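Long-range contacts in L-asparagine oxygenase (Streptomyces coelicolor, PDB 2OG5), which catalyses the iron(II)- and 2-oxoglutarate-dependent 3-hydroxylation of L-asparagine, giving the (2S,3S)-3-hydroxyasparagine that is built into the calcium-dependent lipopeptide antibiotic: residues M110-T115 with L195-D200; E50-L55 with A130-M135; R62-E67 with G152-D157; L140-A145 with T334-S339; F232-P237 with L266-P271. All coordinates share one frame; numbering follows the deposited sequence.

In the fold
Contacts 1 to 4 gather round the large mixed sheet of the jelly-roll core; contact 5 lies about 24 to 37 Å from them between centres. Contacts 1, 3 and 4 reach that sheet. Contact 2 pairs helix 42-58 with helix 128-140, and the latter touches contacts 1, 3 and 4. Contacts 2 and 3 are about 13 Å apart between centres. Along the chain, the segments of contacts 1, 2 and 3 interleave. Contacts 2 and 3 join the N-terminal helical part to helix 128-140 and the loop before strand 156-158. Contact 5 falls between the segments of contact 4. It closes a separate two-stranded sheet near H179, an iron ligand that holds sodium in this crystal.

Contact 1 of 5, residues M110-T115 with L195-D200; sequences MGLPPT and LCLRAD
R198 extends its guanidinium edge toward the loop at P113 and T115, while L112 comes over one of its faces. NH1 and NH2 both donate to a single atom, P113 O, in an end-on grip. The bond from R198 NH1 to P113 O is 3.0 Å long and lies in the carbonyl plane. The hydrogen bond from R198 NH2 to P113 O is 3.1 Å, but it approaches from above that plane, 49° out of it. The oxygen itself sits in the guanidinium plane. R198 NH1 makes a second bond, 2.9 Å to T115 OG1, again close to the guanidinium plane. The R198 chain starts with CG anti to the backbone N and bends at chi3 (-77°), which turns the group toward these acceptors.

L112 CD1 stands 4.1 Å above the guanidinium plane of R198, displaced toward the rim. The same methyl, L112 CD1, lies 3.4 Å from L197 O and 3.7 Å from L197 CB. The L112 and L197 side chains cross at about a right angle. L197 and R198 form a classic beta bulge, both facing W326 of strand 326-333. The bulge comes at a corner of the chain just beyond strand 191-196, at the edge of the jelly-roll core. L112 packs on W326 too.

T115 is buried, and its hydroxyl has its main partner beyond this pair, at D324 O. A weak bond joins it to G322 O as well. The T115 side chain lies about 6 Å from that of R325, which binds 2-oxoglutarate.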
# COMPACT_ATOMS: atom_id res chain seq x y z
N MET A 110 3.77 -22.18 9.14
CA MET A 110 4.67 -23.29 9.48
C MET A 110 5.91 -23.27 8.59
O MET A 110 7.01 -23.60 9.05
CB MET A 110 3.94 -24.63 9.32
N GLY A 111 5.74 -22.89 7.33
CA GLY A 111 6.83 -22.86 6.37
C GLY A 111 7.61 -21.56 6.30
O GLY A 111 8.60 -21.48 5.57
N LEU A 112 7.19 -20.54 7.04
CA LEU A 112 7.84 -19.22 6.98
C LEU A 112 9.25 -19.21 7.59
O LEU A 112 9.43 -19.57 8.75
CB LEU A 112 7.00 -18.15 7.70
CG LEU A 112 5.97 -17.34 6.92
CD1 LEU A 112 5.52 -16.17 7.80
CD2 LEU A 112 6.51 -16.83 5.59
N PRO A 113 10.25 -18.74 6.82
CA PRO A 113 11.59 -18.63 7.36
C PRO A 113 11.70 -17.45 8.31
O PRO A 113 10.72 -16.72 8.48
CB PRO A 113 12.43 -18.38 6.11
CG PRO A 113 11.53 -17.66 5.21
CD PRO A 113 10.18 -18.27 5.42
N PRO A 114 12.87 -17.26 8.94
CA PRO A 114 13.07 -16.07 9.76
C PRO A 114 12.87 -14.79 8.94
O PRO A 114 13.10 -14.77 7.73
CB PRO A 114 14.53 -16.19 10.22
CG PRO A 114 14.86 -17.63 10.07
CD PRO A 114 14.06 -18.13 8.91
N THR A 115 12.41 -13.74 9.60
CA THR A 115 12.14 -12.49 8.91
C THR A 115 13.44 -11.97 8.28
O THR A 115 14.46 -11.88 8.98
CB THR A 115 11.59 -11.46 9.91
OG1 THR A 115 10.41 -11.99 10.54
CG2 THR A 115 11.26 -10.15 9.22
N LEU A 195 0.07 -7.39 3.08
CA LEU A 195 -0.27 -8.72 3.60
C LEU A 195 0.65 -9.05 4.76
O LEU A 195 1.88 -9.03 4.61
CB LEU A 195 -0.13 -9.78 2.50
CG LEU A 195 -0.37 -11.25 2.88
CD1 LEU A 195 -1.83 -11.48 3.30
CD2 LEU A 195 0.05 -12.16 1.73
N CYS A 196 0.08 -9.37 5.91
CA CYS A 196 0.88 -9.68 7.08
C CYS A 196 1.28 -11.15 7.10
O CYS A 196 0.42 -12.03 7.08
CB CYS A 196 0.12 -9.34 8.35
SG CYS A 196 1.03 -9.75 9.86
N LEU A 197 2.58 -11.40 7.13
CA LEU A 197 3.11 -12.75 7.27
C LEU A 197 3.42 -13.08 8.72
O LEU A 197 3.19 -14.19 9.18
CB LEU A 197 4.38 -12.90 6.43
CG LEU A 197 4.24 -12.76 4.92
CD1 LEU A 197 5.57 -13.03 4.24
CD2 LEU A 197 3.16 -13.66 4.34
N ARG A 198 3.96 -12.10 9.44
CA ARG A 198 4.33 -12.28 10.83
C ARG A 198 4.04 -10.96 11.53
O ARG A 198 4.46 -9.90 11.07
CB ARG A 198 5.81 -12.64 10.92
CG ARG A 198 6.32 -12.96 12.30
CD ARG A 198 7.72 -13.54 12.26
NE ARG A 198 7.74 -14.94 11.84
CZ ARG A 198 8.54 -15.47 10.92
NH1 ARG A 198 9.44 -14.74 10.27
NH2 ARG A 198 8.46 -16.77 10.66
N ALA A 199 3.27 -11.00 12.62
CA ALA A 199 2.96 -9.81 13.38
C ALA A 199 4.19 -9.29 14.12
O ALA A 199 5.12 -10.04 14.38
CB ALA A 199 1.83 -10.08 14.36
N ASP A 200 4.19 -8.00 14.44
CA ASP A 200 5.18 -7.44 15.36
C ASP A 200 4.99 -8.09 16.72
O ASP A 200 3.99 -7.84 17.37
CB ASP A 200 5.00 -5.94 15.52
CG ASP A 200 5.79 -5.36 16.69
OD1 ASP A 200 6.89 -5.85 17.02
OD2 ASP A 200 5.29 -4.39 17.30

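Contact 2 of 5, residues E50-L55 with A130-M135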
# COMPACT_ATOMS: atom_id res chain seq x y z
N GLU A 50 -6.45 -23.28 -1.40
CA GLU A 50 -6.25 -24.24 -2.49
C GLU A 50 -5.78 -23.53 -3.76
O GLU A 50 -4.84 -23.97 -4.42
CB GLU A 50 -7.54 -25.00 -2.78
CG GLU A 50 -7.43 -26.07 -3.87
CD GLU A 50 -8.76 -26.77 -4.18
OE1 GLU A 50 -9.84 -26.27 -3.77
OE2 GLU A 50 -8.73 -27.83 -4.85
N ILE A 51 -6.44 -22.43 -4.09
CA ILE A 51 -6.12 -21.67 -5.29
C ILE A 51 -4.70 -21.08 -5.20
O ILE A 51 -3.94 -21.15 -6.15
CB ILE A 51 -7.14 -20.53 -5.51
CG1 ILE A 51 -8.54 -21.09 -5.83
CG2 ILE A 51 -6.71 -19.64 -6.67
CD1 ILE A 51 -9.67 -20.09 -5.61
N ALA A 52 -4.37 -20.50 -4.04
CA ALA A 52 -3.06 -19.89 -3.83
C ALA A 52 -1.94 -20.92 -3.91
O ALA A 52 -0.91 -20.67 -4.53
CB ALA A 52 -3.03 -19.15 -2.51
N TRP A 53 -2.14 -22.08 -3.29
CA TRP A 53 -1.12 -23.13 -3.33
C TRP A 53 -0.91 -23.66 -4.75
O TRP A 53 0.23 -23.91 -5.15
CB TRP A 53 -1.46 -24.28 -2.37
CG TRP A 53 -0.95 -24.04 -1.00
CD1 TRP A 53 -1.70 -23.82 0.13
CD2 TRP A 53 0.42 -23.98 -0.58
NE1 TRP A 53 -0.87 -23.63 1.21
CE2 TRP A 53 0.43 -23.72 0.80
CE3 TRP A 53 1.64 -24.11 -1.25
CZ2 TRP A 53 1.62 -23.59 1.54
CZ3 TRP A 53 2.82 -23.98 -0.53
CH2 TRP A 53 2.80 -23.73 0.86
N LYS A 54 -2.00 -23.85 -5.49
CA LYS A 54 -1.91 -24.30 -6.87
C LYS A 54 -1.12 -23.30 -7.73
O LYS A 54 -0.26 -23.69 -8.52
CB LYS A 54 -3.31 -24.52 -7.45
CG LYS A 54 -3.33 -25.11 -8.86
CD LYS A 54 -4.76 -25.41 -9.29
CE LYS A 54 -4.88 -25.69 -10.79
NZ LYS A 54 -6.19 -25.24 -11.36
N LEU A 55 -1.42 -22.02 -7.58
CA LEU A 55 -0.68 -20.98 -8.29
C LEU A 55 0.80 -20.99 -7.90
O LEU A 55 1.68 -21.01 -8.76
CB LEU A 55 -1.28 -19.61 -8.00
CG LEU A 55 -0.62 -18.39 -8.65
CD1 LEU A 55 -0.61 -18.46 -10.16
CD2 LEU A 55 -1.35 -17.16 -8.16
N ALA A 130 3.10 -14.12 -2.43
CA ALA A 130 3.07 -13.55 -3.78
C ALA A 130 1.78 -13.91 -4.50
O ALA A 130 1.21 -13.09 -5.22
CB ALA A 130 4.27 -14.01 -4.59
N ALA A 131 1.32 -15.15 -4.33
CA ALA A 131 0.09 -15.61 -4.97
C ALA A 131 -1.10 -14.79 -4.50
O ALA A 131 -1.85 -14.25 -5.31
CB ALA A 131 -0.14 -17.12 -4.68
N VAL A 132 -1.27 -14.66 -3.20
CA VAL A 132 -2.37 -13.87 -2.66
C VAL A 132 -2.34 -12.41 -3.15
O VAL A 132 -3.35 -11.87 -3.61
CB VAL A 132 -2.37 -13.91 -1.12
CG1 VAL A 132 -3.34 -12.90 -0.54
CG2 VAL A 132 -2.69 -15.33 -0.64
N LEU A 133 -1.17 -11.78 -3.06
CA LEU A 133 -1.07 -10.38 -3.44
C LEU A 133 -1.30 -10.16 -4.93
O LEU A 133 -2.01 -9.23 -5.30
CB LEU A 133 0.29 -9.80 -3.03
CG LEU A 133 0.41 -9.47 -1.54
CD1 LEU A 133 1.89 -9.33 -1.17
CD2 LEU A 133 -0.36 -8.20 -1.17
N LEU A 134 -0.70 -10.98 -5.78
CA LEU A 134 -0.80 -10.71 -7.21
C LEU A 134 -2.19 -11.08 -7.75
O LEU A 134 -2.71 -10.43 -8.67
CB LEU A 134 0.34 -11.37 -8.00
CG LEU A 134 1.73 -10.78 -7.70
CD1 LEU A 134 2.82 -11.39 -8.59
CD2 LEU A 134 1.76 -9.26 -7.83
N MET A 135 -2.83 -12.10 -7.18
CA MET A 135 -4.22 -12.41 -7.54
C MET A 135 -5.12 -11.22 -7.20
O MET A 135 -5.88 -10.74 -8.04
CB MET A 135 -4.73 -13.68 -6.85
CG MET A 135 -4.15 -14.95 -7.41
SD MET A 135 -4.89 -16.47 -6.74
CE MET A 135 -4.34 -16.41 -5.03
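M135 reaches across from helix 128-140 to helix 42-58, touching three of its residues. Its CB starts toward the other helix, and CG is anti to the carbonyl carbon, beside the backbone N. M135 CG is the first atom to touch, 3.6 Å from L55 CD2. The L55 and M135 side chains approach tip to tip. The sulfur M135 SD follows, 3.7 Å from I51 CG2 and 3.9 Å from L55 CD2. A bend at chi3 (-68°) then turns the terminal methyl back over A52. There M135 CE lies 3.9 Å from both A52 CA and A52 CB.

A131 sits one helical turn before M135 and fills the closest part of the crossing. A131 CB is 3.6 Å from A52 O and 3.7 Å from L55 CD2. The two small residues let the backbones come near, with A52 CA and A131 CA 5.4 Å apart. The segment axes cross at 106°, so the helices meet steeply. The contact is apolar and buried.

Helix 66-76 borders this crossing. Its A75 touches I51 and M135, and its A71 touches L55. On helix 128-140, V132 and L133 face the core sheet: both pack on L195 of strand 191-196, and L133 also meets Q328 and T330 of strand 326-333.

Contact 3 of 5, residues R62-E67 with G152-D157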
# COMPACT_ATOMS: atom_id res chain seq x y z
N ARG A 62 8.08 -17.06 -12.48
CA ARG A 62 8.16 -16.52 -11.14
C ARG A 62 7.38 -15.21 -11.12
O ARG A 62 7.13 -14.64 -12.17
CB ARG A 62 9.60 -16.27 -10.76
CG ARG A 62 10.45 -17.52 -10.75
CD ARG A 62 11.79 -17.23 -10.12
NE ARG A 62 12.49 -16.21 -10.88
CZ ARG A 62 13.52 -15.49 -10.43
NH1 ARG A 62 14.00 -15.69 -9.21
NH2 ARG A 62 14.06 -14.57 -11.21
N PRO A 63 6.99 -14.74 -9.92
CA PRO A 63 6.09 -13.60 -9.79
C PRO A 63 6.31 -12.36 -10.67
O PRO A 63 5.33 -11.75 -11.08
CB PRO A 63 6.21 -13.23 -8.31
CG PRO A 63 6.39 -14.54 -7.66
CD PRO A 63 7.30 -15.30 -8.59
N ASP A 64 7.55 -11.96 -10.93
CA ASP A 64 7.79 -10.77 -11.77
C ASP A 64 7.63 -11.03 -13.26
O ASP A 64 7.61 -10.08 -14.06
CB ASP A 64 9.16 -10.17 -11.46
CG ASP A 64 9.25 -9.67 -10.05
OD1 ASP A 64 8.63 -8.62 -9.75
OD2 ASP A 64 9.89 -10.33 -9.21
N ASP A 65 7.48 -12.30 -13.65
CA ASP A 65 7.28 -12.66 -15.06
C ASP A 65 5.84 -12.42 -15.50
O ASP A 65 4.90 -12.76 -14.79
CB ASP A 65 7.60 -14.14 -15.31
CG ASP A 65 9.02 -14.51 -14.94
OD1 ASP A 65 9.90 -13.63 -14.85
OD2 ASP A 65 9.25 -15.72 -14.70
N ALA A 66 5.66 -11.88 -16.70
CA ALA A 66 4.31 -11.65 -17.20
C ALA A 66 3.46 -12.93 -17.20
O ALA A 66 2.27 -12.87 -16.92
CB ALA A 66 4.35 -11.03 -18.60
N GLU A 67 4.06 -14.08 -17.47
CA GLU A 67 3.28 -15.32 -17.51
C GLU A 67 2.74 -15.73 -16.13
O GLU A 67 1.71 -16.39 -16.03
CB GLU A 67 4.09 -16.47 -18.12
CG GLU A 67 5.22 -16.99 -17.27
CD GLU A 67 6.07 -17.99 -18.01
OE1 GLU A 67 5.52 -19.01 -18.47
OE2 GLU A 67 7.29 -17.73 -18.15
N GLY A 152 11.94 -2.49 -8.67
CA GLY A 152 10.76 -2.75 -9.48
C GLY A 152 10.04 -4.05 -9.20
O GLY A 152 9.18 -4.44 -9.97
N ALA A 153 10.36 -4.70 -8.07
CA ALA A 153 9.71 -5.97 -7.73
C ALA A 153 8.23 -5.76 -7.45
O ALA A 153 7.84 -4.80 -6.80
CB ALA A 153 10.35 -6.59 -6.52
N LEU A 154 7.40 -6.68 -7.92
CA LEU A 154 5.96 -6.56 -7.68
C LEU A 154 5.55 -6.87 -6.26
O LEU A 154 4.52 -6.37 -5.80
CB LEU A 154 5.16 -7.47 -8.62
CG LEU A 154 5.36 -7.17 -10.11
CD1 LEU A 154 4.43 -8.04 -10.94
CD2 LEU A 154 5.14 -5.69 -10.43
N VAL A 155 6.33 -7.69 -5.56
CA VAL A 155 6.04 -8.08 -4.19
C VAL A 155 7.24 -7.72 -3.32
O VAL A 155 8.32 -8.31 -3.46
CB VAL A 155 5.69 -9.58 -4.09
CG1 VAL A 155 5.41 -9.96 -2.64
CG2 VAL A 155 4.50 -9.93 -5.00
N GLN A 156 7.05 -6.77 -2.40
CA GLN A 156 8.15 -6.15 -1.67
C GLN A 156 8.01 -6.41 -0.18
O GLN A 156 6.90 -6.35 0.37
CB GLN A 156 8.17 -4.64 -1.94
CG GLN A 156 8.17 -4.31 -3.44
CD GLN A 156 8.11 -2.84 -3.78
OE1 GLN A 156 8.13 -1.97 -2.91
NE2 GLN A 156 8.00 -2.55 -5.08
N ASP A 157 9.12 -6.66 0.49
CA ASP A 157 9.10 -6.95 1.92
C ASP A 157 9.11 -5.67 2.73
O ASP A 157 9.81 -4.69 2.40
CB ASP A 157 10.29 -7.81 2.33
CG ASP A 157 10.23 -9.21 1.76
OD1 ASP A 157 9.15 -9.81 1.76
OD2 ASP A 157 11.28 -9.74 1.34
O HOH W 1 8.78 -6.63 -11.56
O HOH W 2 8.29 -9.60 -6.82
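D64 has CG anti to its carbonyl carbon (chi1 -64°), and with chi2 at -73° its carboxylate swings toward the backbone at L154. OD1 is the oxygen that arrives. L154 N donates to D64 OD1 over 2.9 Å, with a nearly straight N-H...O angle of 166°. The donor lies nearly along the C-O axis of OD1. L154 has the same kind of first torsion. This places L154 CG 3.6 Å from D64 OD1 and lets L154 CD1 reach 3.8 Å from P63 O.

Two waters extend the contact. One donates to D64 OD1 and to G152 O, 2.7 Å from each, so it bridges the carboxylate to the carbonyl of G152. The other can donate to D64 OD2 and accepts from V155 N. D64 OD2 also makes a salt bridge to R124. The carboxylate is thus held from several directions, which fixes its rotation. R124 and the N-H of L154 would probably favour its ionised form.

R62 to D65 form a type I beta turn, with D65 at the N-cap position of helix 66-76. D65 OD2 accepts from R62 N, which ties the turn to itself. On the other segment, Q156 NE2 donates to A153 O, 2.8 Å away, in the plane of both groups.

Q156 OE1 in turn accepts from R329, which binds L-asparagine. The contact joins a helix-leading turn to the loop before strand 156-158, a strand of the jelly-roll core beside the substrate site.

Contact 4 of 5, residues L140-A145 with T334-S339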
# COMPACT_ATOMS: atom_id res chain seq x y z
N LEU A 140 -8.37 -6.02 -8.58
CA LEU A 140 -8.64 -4.59 -8.40
C LEU A 140 -8.19 -3.74 -9.58
O LEU A 140 -8.64 -2.60 -9.74
CB LEU A 140 -7.96 -4.08 -7.13
CG LEU A 140 -8.67 -4.43 -5.82
CD1 LEU A 140 -7.77 -4.09 -4.63
CD2 LEU A 140 -10.01 -3.71 -5.73
N GLY A 141 -7.29 -4.27 -10.39
CA GLY A 141 -6.70 -3.52 -11.50
C GLY A 141 -5.58 -4.38 -12.04
O GLY A 141 -5.83 -5.45 -12.57
N ASP A 142 -4.34 -3.90 -11.91
CA ASP A 142 -3.14 -4.69 -12.20
C ASP A 142 -2.07 -4.32 -11.22
O ASP A 142 -2.04 -3.21 -10.70
CB ASP A 142 -2.64 -4.41 -13.61
CG ASP A 142 -3.57 -4.95 -14.67
OD1 ASP A 142 -3.58 -6.19 -14.87
OD2 ASP A 142 -4.33 -4.17 -15.29
N PRO A 143 -1.15 -5.26 -10.94
CA PRO A 143 -0.03 -4.88 -10.10
C PRO A 143 0.93 -3.98 -10.86
O PRO A 143 0.95 -4.00 -12.08
CB PRO A 143 0.63 -6.22 -9.78
CG PRO A 143 0.33 -7.06 -10.98
CD PRO A 143 -1.05 -6.65 -11.42
N GLY A 144 1.72 -3.22 -10.11
CA GLY A 144 2.74 -2.38 -10.70
C GLY A 144 3.83 -2.07 -9.69
O GLY A 144 3.64 -2.18 -8.48
N ALA A 145 4.99 -1.69 -10.20
CA ALA A 145 6.10 -1.25 -9.35
C ALA A 145 6.97 -0.28 -10.11
O ALA A 145 6.78 -0.07 -11.30
CB ALA A 145 6.90 -2.43 -8.85
N THR A 334 -5.24 1.06 -11.06
CA THR A 334 -6.61 0.82 -11.49
C THR A 334 -6.78 0.87 -13.00
O THR A 334 -7.68 0.23 -13.52
CB THR A 334 -7.56 1.83 -10.86
OG1 THR A 334 -6.97 3.14 -10.89
CG2 THR A 334 -7.83 1.43 -9.41
N ASP A 335 -5.89 1.58 -13.70
CA ASP A 335 -5.91 1.63 -15.16
C ASP A 335 -4.47 1.59 -15.67
O ASP A 335 -3.86 2.62 -15.93
CB ASP A 335 -6.64 2.88 -15.66
CG ASP A 335 -6.87 2.87 -17.16
OD1 ASP A 335 -6.47 1.91 -17.85
OD2 ASP A 335 -7.45 3.85 -17.67
N LEU A 336 -3.95 0.37 -15.79
CA LEU A 336 -2.56 0.18 -16.20
C LEU A 336 -2.24 0.87 -17.52
O LEU A 336 -1.13 1.35 -17.73
CB LEU A 336 -2.28 -1.32 -16.31
CG LEU A 336 -0.83 -1.75 -16.58
CD1 LEU A 336 0.05 -1.40 -15.40
CD2 LEU A 336 -0.78 -3.24 -16.90
N ARG A 337 -3.23 0.96 -18.40
CA ARG A 337 -2.99 1.56 -19.71
C ARG A 337 -2.41 2.97 -19.65
O ARG A 337 -1.61 3.37 -20.51
CB ARG A 337 -4.27 1.56 -20.54
CG ARG A 337 -4.12 2.05 -21.98
CD ARG A 337 -3.14 1.20 -22.74
NE ARG A 337 -2.91 1.73 -24.08
CZ ARG A 337 -1.96 1.26 -24.89
NH1 ARG A 337 -1.23 0.22 -24.52
NH2 ARG A 337 -1.79 1.80 -26.08
N ARG A 338 -2.81 3.73 -18.64
CA ARG A 338 -2.43 5.13 -18.57
C ARG A 338 -0.92 5.36 -18.45
O ARG A 338 -0.45 6.44 -18.81
CB ARG A 338 -3.12 5.81 -17.38
CG ARG A 338 -4.62 5.89 -17.50
CD ARG A 338 -5.22 6.67 -16.35
NE ARG A 338 -4.65 8.01 -16.31
CZ ARG A 338 -4.02 8.55 -15.26
NH1 ARG A 338 -3.90 7.90 -14.10
NH2 ARG A 338 -3.53 9.78 -15.37
N SER A 339 -0.19 4.37 -17.94
CA SER A 339 1.25 4.47 -17.72
C SER A 339 2.07 3.76 -18.80
O SER A 339 3.28 3.56 -18.62
CB SER A 339 1.61 3.91 -16.34
OG SER A 339 1.17 2.57 -16.19
O HOH W 3 -5.34 -1.79 -14.48
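This contact lies where strand 142-146 begins and its antiparallel neighbour, strand 326-333, has ended. D142 and L336 touch here, their side chains crossing at about a right angle. D142 OD2 is 3.7 Å from L336 CB, and L336 CD2 lies 4.0 Å from D142 CB and CG. With CG anti to the backbone N (chi1 -173°), L336 brings CD2 across the aspartate.

G141 CA comes within 4.3 Å of T334 CA. G141 has positive phi as the chain leaves helix 128-140. The methyl T334 CG2 approaches L140 O. P143 O is buried by the contact with no polar partner in the model.

One water joins the segments. It donates to D142 OD2 at 2.7 Å and accepts from L336 N at 2.9 Å. The other oxygen, D142 OD1, forms a salt bridge with R73 of helix 66-76.

The two carboxylate oxygens of D142 thus have different partners. A salt bridge holds one and a bridging water the other, which probably favours the charged form of this aspartate.

Contact 5 of 5, residues F232-P237 with L266-P271; sequences FRTAPP and LAATEP
T234 and T269 meet hydroxyl to hydroxyl, with T234 OG1 to T269 OG1 at 2.8 Å; either could be the donor. Both have OG1 anti to the carbonyl carbon, which turns the two oxygens together as the side chains slant across each other. T269 OG1 also accepts from D265 N. The methyl T269 CG2 lies 3.8 Å from F232 CB.

The backbones form a short antiparallel pair. R233 and E270 are the hydrogen-bonded pair, and each satisfies the N-H and C=O of the other. R233 N donates to E270 O over 2.8 Å, with an N-H...O angle of 172°. E270 N returns a bond to R233 O, also 2.8 Å and 172°. Two CA-H...O contacts supplement them, from F232 CA to E270 O and from T269 CA to R233 O.

F232 and P271 make the non-hydrogen-bonded pair beside it. Their side chains share one face of this sheet and both pack on A276 of helix 274-290. R233 and E270 point to the other face, where their chains lead away from the contact. The turn before strand 270-271 is held by D265 OD1, which accepts from A267 N and A268 N.

The backbone N-H and C=O groups of R233 and E270 are thus satisfied across the pair. T269 OG1, already accepting from D265 N, can still give its proton to T234 OG1 or take one from it.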
# COMPACT_ATOMS: atom_id res chain seq x y z
N PHE A 232 2.40 23.87 -2.74
CA PHE A 232 3.07 22.73 -2.12
C PHE A 232 3.99 22.04 -3.11
O PHE A 232 3.59 21.73 -4.24
CB PHE A 232 2.04 21.74 -1.59
CG PHE A 232 0.99 22.37 -0.72
CD1 PHE A 232 1.16 22.46 0.65
CD2 PHE A 232 -0.17 22.90 -1.29
CE1 PHE A 232 0.18 23.04 1.46
CE2 PHE A 232 -1.14 23.48 -0.50
CZ PHE A 232 -0.97 23.56 0.88
N ARG A 233 5.22 21.78 -2.69
CA ARG A 233 6.22 21.15 -3.55
C ARG A 233 6.60 19.79 -2.98
O ARG A 233 7.09 19.70 -1.86
CB ARG A 233 7.46 22.05 -3.60
CG ARG A 233 8.55 21.58 -4.55
CD ARG A 233 9.72 22.55 -4.52
NE ARG A 233 9.34 23.90 -4.97
CZ ARG A 233 9.38 24.35 -6.22
NH1 ARG A 233 9.77 23.56 -7.23
NH2 ARG A 233 9.00 25.60 -6.49
N THR A 234 6.38 18.73 -3.76
CA THR A 234 6.76 17.37 -3.36
C THR A 234 7.77 16.83 -4.37
O THR A 234 7.40 16.25 -5.38
CB THR A 234 5.53 16.45 -3.27
OG1 THR A 234 4.53 17.07 -2.45
CG2 THR A 234 5.89 15.09 -2.65
N ALA A 235 9.06 17.04 -4.10
CA ALA A 235 10.09 16.67 -5.07
C ALA A 235 10.30 15.15 -5.05
O ALA A 235 10.06 14.52 -4.01
CB ALA A 235 11.40 17.40 -4.77
N PRO A 236 10.72 14.57 -6.19
CA PRO A 236 10.95 13.13 -6.20
C PRO A 236 12.11 12.77 -5.28
O PRO A 236 12.99 13.62 -5.06
CB PRO A 236 11.33 12.83 -7.65
CG PRO A 236 10.96 14.03 -8.44
CD PRO A 236 11.02 15.18 -7.50
N PRO A 237 12.13 11.54 -4.76
CA PRO A 237 13.30 11.15 -3.98
C PRO A 237 14.55 11.10 -4.86
O PRO A 237 14.43 10.94 -6.07
CB PRO A 237 12.93 9.74 -3.48
CG PRO A 237 11.45 9.61 -3.70
CD PRO A 237 11.14 10.46 -4.87
N LEU A 266 3.80 14.10 4.44
CA LEU A 266 4.11 15.07 5.51
C LEU A 266 5.61 15.14 5.81
O LEU A 266 6.05 16.10 6.44
CB LEU A 266 3.27 14.81 6.76
CG LEU A 266 1.80 15.24 6.60
CD1 LEU A 266 0.98 14.74 7.75
CD2 LEU A 266 1.67 16.75 6.49
N ALA A 267 6.39 14.18 5.31
CA ALA A 267 7.85 14.22 5.42
C ALA A 267 8.50 14.96 4.26
O ALA A 267 9.48 15.68 4.47
CB ALA A 267 8.42 12.81 5.52
N ALA A 268 7.97 14.80 3.05
CA ALA A 268 8.61 15.30 1.84
C ALA A 268 7.97 16.59 1.30
O ALA A 268 8.67 17.44 0.76
CB ALA A 268 8.61 14.22 0.77
N THR A 269 6.66 16.74 1.46
CA THR A 269 5.96 17.90 0.90
C THR A 269 6.38 19.19 1.63
O THR A 269 6.30 19.28 2.85
CB THR A 269 4.43 17.74 0.97
OG1 THR A 269 4.03 16.57 0.24
CG2 THR A 269 3.72 18.97 0.38
N GLU A 270 6.83 20.17 0.85
CA GLU A 270 7.32 21.44 1.38
C GLU A 270 6.31 22.54 1.04
O GLU A 270 5.93 22.70 -0.12
CB GLU A 270 8.65 21.80 0.72
CG GLU A 270 9.82 20.90 1.13
CD GLU A 270 10.30 21.14 2.55
OE1 GLU A 270 10.09 22.25 3.09
OE2 GLU A 270 10.91 20.21 3.13
N PRO A 271 5.88 23.31 2.06
CA PRO A 271 5.00 24.44 1.80
C PRO A 271 5.78 25.59 1.19
O PRO A 271 6.91 25.85 1.61
CB PRO A 271 4.50 24.82 3.19
CG PRO A 271 5.59 24.41 4.10
CD PRO A 271 6.19 23.17 3.50